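Local coordinates for RNA-binding protein RO60 (Deinococcus radiodurans, PDB 2NVO) that binds Y RNA and several small RNAs that accumulate during recovery from ultraviolet irradiation, and contributes to the bacterium's resistance to it, at residues Phe438-Ala450 against Thr468-Tyr482. Sequence-based numbering, arbitrary orientation.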
loop_
_atom_site.group_PDB
_atom_site.type_symbol
_atom_site.label_atom_id
_atom_site.label_comp_id
_atom_site.label_asym_id
_atom_site.label_seq_id
_atom_site.Cartn_x
_atom_site.Cartn_y
_atom_site.Cartn_z
ATOM N N PHE A 438 29.572 2.137 17.416
ATOM C CA PHE A 438 28.264 2.768 17.339
ATOM C C PHE A 438 27.820 3.051 18.753
ATOM O O PHE A 438 28.441 2.575 19.704
ATOM C CB PHE A 438 27.276 1.841 16.622
ATOM C CG PHE A 438 27.175 0.480 17.250
ATOM C CD1 PHE A 438 26.334 0.264 18.317
ATOM C CD2 PHE A 438 27.952 -0.570 16.785
ATOM C CE1 PHE A 438 26.237 -0.999 18.913
ATOM C CE2 PHE A 438 27.867 -1.836 17.374
ATOM C CZ PHE A 438 27.003 -2.047 18.440
ATOM N N GLY A 439 26.755 3.830 18.895
ATOM C CA GLY A 439 26.153 4.079 20.187
ATOM C C GLY A 439 24.715 3.612 20.173
ATOM O O GLY A 439 24.235 3.111 19.168
ATOM N N GLY A 440 24.031 3.770 21.294
ATOM C CA GLY A 440 22.657 3.340 21.426
ATOM C C GLY A 440 21.779 4.128 20.476
ATOM O O GLY A 440 22.024 5.305 20.213
ATOM N N THR A 441 20.746 3.486 19.954
ATOM C CA THR A 441 19.847 4.177 19.041
ATOM C C THR A 441 18.818 5.004 19.836
ATOM O O THR A 441 17.693 4.591 20.044
ATOM C CB THR A 441 19.198 3.208 18.046
ATOM O OG1 THR A 441 20.243 2.646 17.240
ATOM C CG2 THR A 441 18.233 3.977 17.140
ATOM N N ASP A 442 19.234 6.193 20.266
ATOM C CA ASP A 442 18.405 7.021 21.142
ATOM C C ASP A 442 17.619 8.034 20.313
ATOM O O ASP A 442 18.203 8.990 19.802
ATOM C CB ASP A 442 19.313 7.761 22.127
ATOM C CG ASP A 442 18.555 8.654 23.091
ATOM O OD1 ASP A 442 17.326 8.807 22.988
ATOM O OD2 ASP A 442 19.217 9.219 23.980
ATOM N N CYS A 443 16.309 7.837 20.215
ATOM C CA CYS A 443 15.488 8.652 19.331
ATOM C C CYS A 443 15.324 10.081 19.833
ATOM O O CYS A 443 14.792 10.913 19.119
ATOM C CB CYS A 443 14.105 8.031 19.138
ATOM S SG CYS A 443 14.103 6.301 18.483
ATOM N N ALA A 444 15.739 10.357 21.070
ATOM C CA ALA A 444 15.673 11.723 21.581
ATOM C C ALA A 444 16.868 12.524 21.090
ATOM O O ALA A 444 16.802 13.747 20.912
ATOM C CB ALA A 444 15.624 11.729 23.112
ATOM N N GLN A 445 17.960 11.826 20.854
ATOM C CA GLN A 445 19.248 12.458 20.638
ATOM C C GLN A 445 19.380 13.368 19.385
ATOM O O GLN A 445 20.042 14.417 19.444
ATOM C CB GLN A 445 20.339 11.390 20.684
ATOM C CG GLN A 445 21.738 11.936 20.519
ATOM C CD GLN A 445 22.796 10.885 20.775
ATOM O OE1 GLN A 445 22.551 9.683 20.632
ATOM N NE2 GLN A 445 23.984 11.332 21.161
ATOM N N PRO A 446 18.759 12.983 18.253
ATOM C CA PRO A 446 18.811 13.872 17.085
ATOM C C PRO A 446 18.135 15.204 17.396
ATOM O O PRO A 446 18.582 16.242 16.898
ATOM C CB PRO A 446 17.979 13.130 16.021
ATOM C CG PRO A 446 18.016 11.670 16.440
ATOM C CD PRO A 446 18.030 11.726 17.975
ATOM N N ILE A 447 17.074 15.154 18.194
ATOM C CA ILE A 447 16.309 16.346 18.531
ATOM C C ILE A 447 17.061 17.222 19.524
ATOM O O ILE A 447 17.066 18.448 19.408
ATOM C CB ILE A 447 14.938 15.981 19.089
ATOM C CG1 ILE A 447 14.213 15.048 18.121
ATOM C CG2 ILE A 447 14.097 17.245 19.353
ATOM C CD1 ILE A 447 13.098 14.292 18.758
ATOM N N LEU A 448 17.674 16.588 20.517
ATOM C CA LEU A 448 18.533 17.304 21.446
ATOM C C LEU A 448 19.700 17.938 20.674
ATOM O O LEU A 448 20.033 19.109 20.876
ATOM C CB LEU A 448 19.047 16.358 22.530
ATOM C CG LEU A 448 18.044 15.661 23.450
ATOM C CD1 LEU A 448 18.765 14.621 24.285
ATOM C CD2 LEU A 448 17.304 16.655 24.378
ATOM N N TRP A 449 20.313 17.169 19.778
ATOM C CA TRP A 449 21.453 17.650 19.017
ATOM C C TRP A 449 21.101 18.869 18.172
ATOM O O TRP A 449 21.839 19.847 18.162
ATOM C CB TRP A 449 22.013 16.553 18.117
ATOM C CG TRP A 449 23.183 16.992 17.266
ATOM C CD1 TRP A 449 24.501 17.021 17.635
ATOM C CD2 TRP A 449 23.141 17.415 15.896
ATOM N NE1 TRP A 449 25.278 17.450 16.588
ATOM C CE2 TRP A 449 24.473 17.708 15.512
ATOM C CE3 TRP A 449 22.106 17.601 14.962
ATOM C CZ2 TRP A 449 24.799 18.177 14.239
ATOM C CZ3 TRP A 449 22.434 18.063 13.687
ATOM C CH2 TRP A 449 23.773 18.338 13.334
ATOM N N ALA A 450 19.983 18.802 17.457
ATOM C CA ALA A 450 19.591 19.896 16.571
ATOM C C ALA A 450 19.357 21.190 17.362
ATOM O O ALA A 450 19.705 22.278 16.896
ATOM C CB ALA A 450 18.343 19.537 15.766
ATOM N N THR A 468 15.486 0.340 19.126
ATOM C CA THR A 468 15.442 1.598 19.853
ATOM C C THR A 468 15.994 1.341 21.265
ATOM O O THR A 468 15.777 0.288 21.861
ATOM C CB THR A 468 14.021 2.166 19.956
ATOM O OG1 THR A 468 13.165 1.217 20.609
ATOM C CG2 THR A 468 13.463 2.507 18.567
ATOM N N TRP A 469 16.708 2.327 21.782
ATOM C CA TRP A 469 17.353 2.221 23.077
ATOM C C TRP A 469 16.970 3.500 23.803
ATOM O O TRP A 469 17.124 4.591 23.253
ATOM C CB TRP A 469 18.859 2.168 22.839
ATOM C CG TRP A 469 19.696 2.187 24.055
ATOM C CD1 TRP A 469 19.922 1.150 24.908
ATOM C CD2 TRP A 469 20.445 3.294 24.555
ATOM N NE1 TRP A 469 20.758 1.549 25.924
ATOM C CE2 TRP A 469 21.100 2.864 25.724
ATOM C CE3 TRP A 469 20.615 4.620 24.135
ATOM C CZ2 TRP A 469 21.907 3.706 26.487
ATOM C CZ3 TRP A 469 21.424 5.456 24.884
ATOM C CH2 TRP A 469 22.061 4.998 26.045
ATOM N N ALA A 470 16.458 3.380 25.022
ATOM C CA ALA A 470 16.055 4.557 25.778
ATOM C C ALA A 470 17.253 5.263 26.420
ATOM O O ALA A 470 18.057 4.652 27.132
ATOM C CB ALA A 470 15.006 4.192 26.825
ATOM N N GLY A 471 17.373 6.557 26.143
ATOM C CA GLY A 471 18.363 7.383 26.798
ATOM C C GLY A 471 17.763 8.008 28.049
ATOM O O GLY A 471 16.657 7.657 28.453
ATOM N N GLN A 472 18.485 8.946 28.648
ATOM C CA GLN A 472 18.034 9.582 29.883
ATOM C C GLN A 472 16.915 10.606 29.641
ATOM O O GLN A 472 16.165 10.934 30.557
ATOM C CB GLN A 472 19.219 10.244 30.592
ATOM C CG GLN A 472 20.207 9.267 31.221
ATOM C CD GLN A 472 19.763 8.784 32.598
ATOM O OE1 GLN A 472 18.923 7.880 32.720
ATOM N NE2 GLN A 472 20.332 9.385 33.646
ATOM N N VAL A 473 16.807 11.113 28.414
ATOM C CA VAL A 473 15.725 12.044 28.076
ATOM C C VAL A 473 14.758 11.413 27.083
ATOM O O VAL A 473 15.187 10.831 26.089
ATOM C CB VAL A 473 16.274 13.368 27.498
ATOM C CG1 VAL A 473 15.141 14.319 27.189
ATOM C CG2 VAL A 473 17.244 14.019 28.473
ATOM N N HIS A 474 13.462 11.492 27.351
ATOM C CA HIS A 474 12.497 10.926 26.421
ATOM C C HIS A 474 12.334 11.881 25.248
ATOM O O HIS A 474 12.457 13.098 25.419
ATOM C CB HIS A 474 11.149 10.673 27.090
ATOM C CG HIS A 474 10.213 9.844 26.258
ATOM N ND1 HIS A 474 9.274 10.398 25.418
ATOM C CD2 HIS A 474 10.087 8.499 26.129
ATOM C CE1 HIS A 474 8.604 9.433 24.808
ATOM N NE2 HIS A 474 9.077 8.273 25.228
ATOM N N PRO A 475 12.081 11.333 24.048
ATOM C CA PRO A 475 11.864 12.194 22.883
ATOM C C PRO A 475 10.756 13.227 23.086
ATOM O O PRO A 475 10.826 14.250 22.429
ATOM C CB PRO A 475 11.477 11.202 21.785
ATOM C CG PRO A 475 12.252 9.950 22.152
ATOM C CD PRO A 475 12.167 9.906 23.675
ATOM N N THR A 476 9.753 12.959 23.924
ATOM C CA THR A 476 8.686 13.941 24.152
ATOM C C THR A 476 9.244 15.213 24.800
ATOM O O THR A 476 8.915 16.324 24.400
ATOM C CB THR A 476 7.497 13.380 25.005
ATOM O OG1 THR A 476 7.977 12.804 26.228
ATOM C CG2 THR A 476 6.720 12.330 24.233
ATOM N N VAL A 477 10.074 15.030 25.820
ATOM C CA VAL A 477 10.769 16.132 26.474
ATOM C C VAL A 477 11.700 16.836 25.483
ATOM O O VAL A 477 11.735 18.076 25.406
ATOM C CB VAL A 477 11.556 15.623 27.706
ATOM C CG1 VAL A 477 12.549 16.660 28.197
ATOM C CG2 VAL A 477 10.598 15.213 28.810
ATOM N N ALA A 478 12.427 16.040 24.700
ATOM C CA ALA A 478 13.281 16.577 23.644
ATOM C C ALA A 478 12.522 17.498 22.699
ATOM O O ALA A 478 12.978 18.597 22.407
ATOM C CB ALA A 478 13.969 15.443 22.855
ATOM N N LEU A 479 11.372 17.046 22.210
ATOM C CA LEU A 479 10.599 17.843 21.269
ATOM C C LEU A 479 10.090 19.151 21.891
ATOM O O LEU A 479 10.066 20.191 21.221
ATOM C CB LEU A 479 9.428 17.041 20.713
ATOM C CG LEU A 479 9.807 15.939 19.708
ATOM C CD1 LEU A 479 8.648 14.971 19.530
ATOM C CD2 LEU A 479 10.201 16.575 18.377
ATOM N N ASP A 480 9.661 19.075 23.146
ATOM C CA ASP A 480 9.268 20.262 23.907
ATOM C C ASP A 480 10.412 21.260 24.017
ATOM O O ASP A 480 10.230 22.442 23.749
ATOM C CB ASP A 480 8.801 19.872 25.309
ATOM C CG ASP A 480 7.529 19.041 25.289
ATOM O OD1 ASP A 480 6.784 19.119 24.290
ATOM O OD2 ASP A 480 7.272 18.318 26.267
ATOM N N GLN A 481 11.583 20.774 24.419
ATOM C CA GLN A 481 12.774 21.605 24.533
ATOM C C GLN A 481 13.164 22.273 23.221
ATOM O O GLN A 481 13.585 23.430 23.217
ATOM C CB GLN A 481 13.943 20.817 25.129
ATOM C CG GLN A 481 13.760 20.501 26.602
ATOM C CD GLN A 481 14.886 19.662 27.180
ATOM O OE1 GLN A 481 15.902 19.422 26.527
ATOM N NE2 GLN A 481 14.709 19.210 28.413
ATOM N N TYR A 482 13.002 21.565 22.106
ATOM C CA TYR A 482 13.307 22.141 20.797
ATOM C C TYR A 482 12.357 23.299 20.508
ATOM O O TYR A 482 12.784 24.381 20.119
ATOM C CB TYR A 482 13.190 21.090 19.682
ATOM C CG TYR A 482 13.614 21.604 18.320
ATOM C CD1 TYR A 482 14.884 21.355 17.818
ATOM C CD2 TYR A 482 12.742 22.345 17.548
ATOM C CE1 TYR A 482 15.266 21.846 16.554
ATOM C CE2 TYR A 482 13.103 22.824 16.309
ATOM C CZ TYR A 482 14.360 22.581 15.818
ATOM O OH TYR A 482 14.680 23.090 14.580
HETATM O O HOH W 1 18.117 10.793 25.756
HETATM O O HOH W 2 15.518 8.320 24.824
HETATM O O HOH W 3 14.949 5.636 21.790
HETATM O O HOH W 4 15.701 19.395 21.829
#
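Two neighbouring helices and their lead-in loops pack here on one side of the sheet of the VWFA-like domain. Their short segments, 445-450 and 475-482, run nearly parallel at 20°, with I447 as a knob among P475, A478, L479 and Y482. Small residues allow the close approach: A444 CB and A478 CB lie 4.1 Å apart, and P475 sets its ring against the turn at C443 and A444. With chi1 at -54°, I447 turns its CG1 branch beside the backbone N and lays CD1 against L479 CD2, while CG2 goes to A478 and Y482 CB. On the sheet side, I447 and P475 both touch L492 of strand 491-496, tying the pair to the sheet.

The loops meet largely through polar groups and water. T441, probably a ligand in other metal-bound states of the MIDAS-like site, has its side chain about 6 Å from the bound calcium ion. It hydrogen-bonds through OG1 to D370 OD2, while its carbonyl O accepts from W469 N (3.0 Å), the donor standing 45° out of the carbonyl plane. G440, with no side chain, lets its CA come within 3.6 Å of W469 CE3. D442 holds its own turn by accepting from A444 N at OD1, a capping bond. Its CG, anti to the backbone N, sets the carboxylate beside G471, with OD2 3.5 Å from G471 CA, and waters bridge both oxygens to the second loop: one joins OD1 to G471 N and V473 O, and another donates to D442 OD2 at 2.6 Å while accepting from V473 N at 3.0 Å.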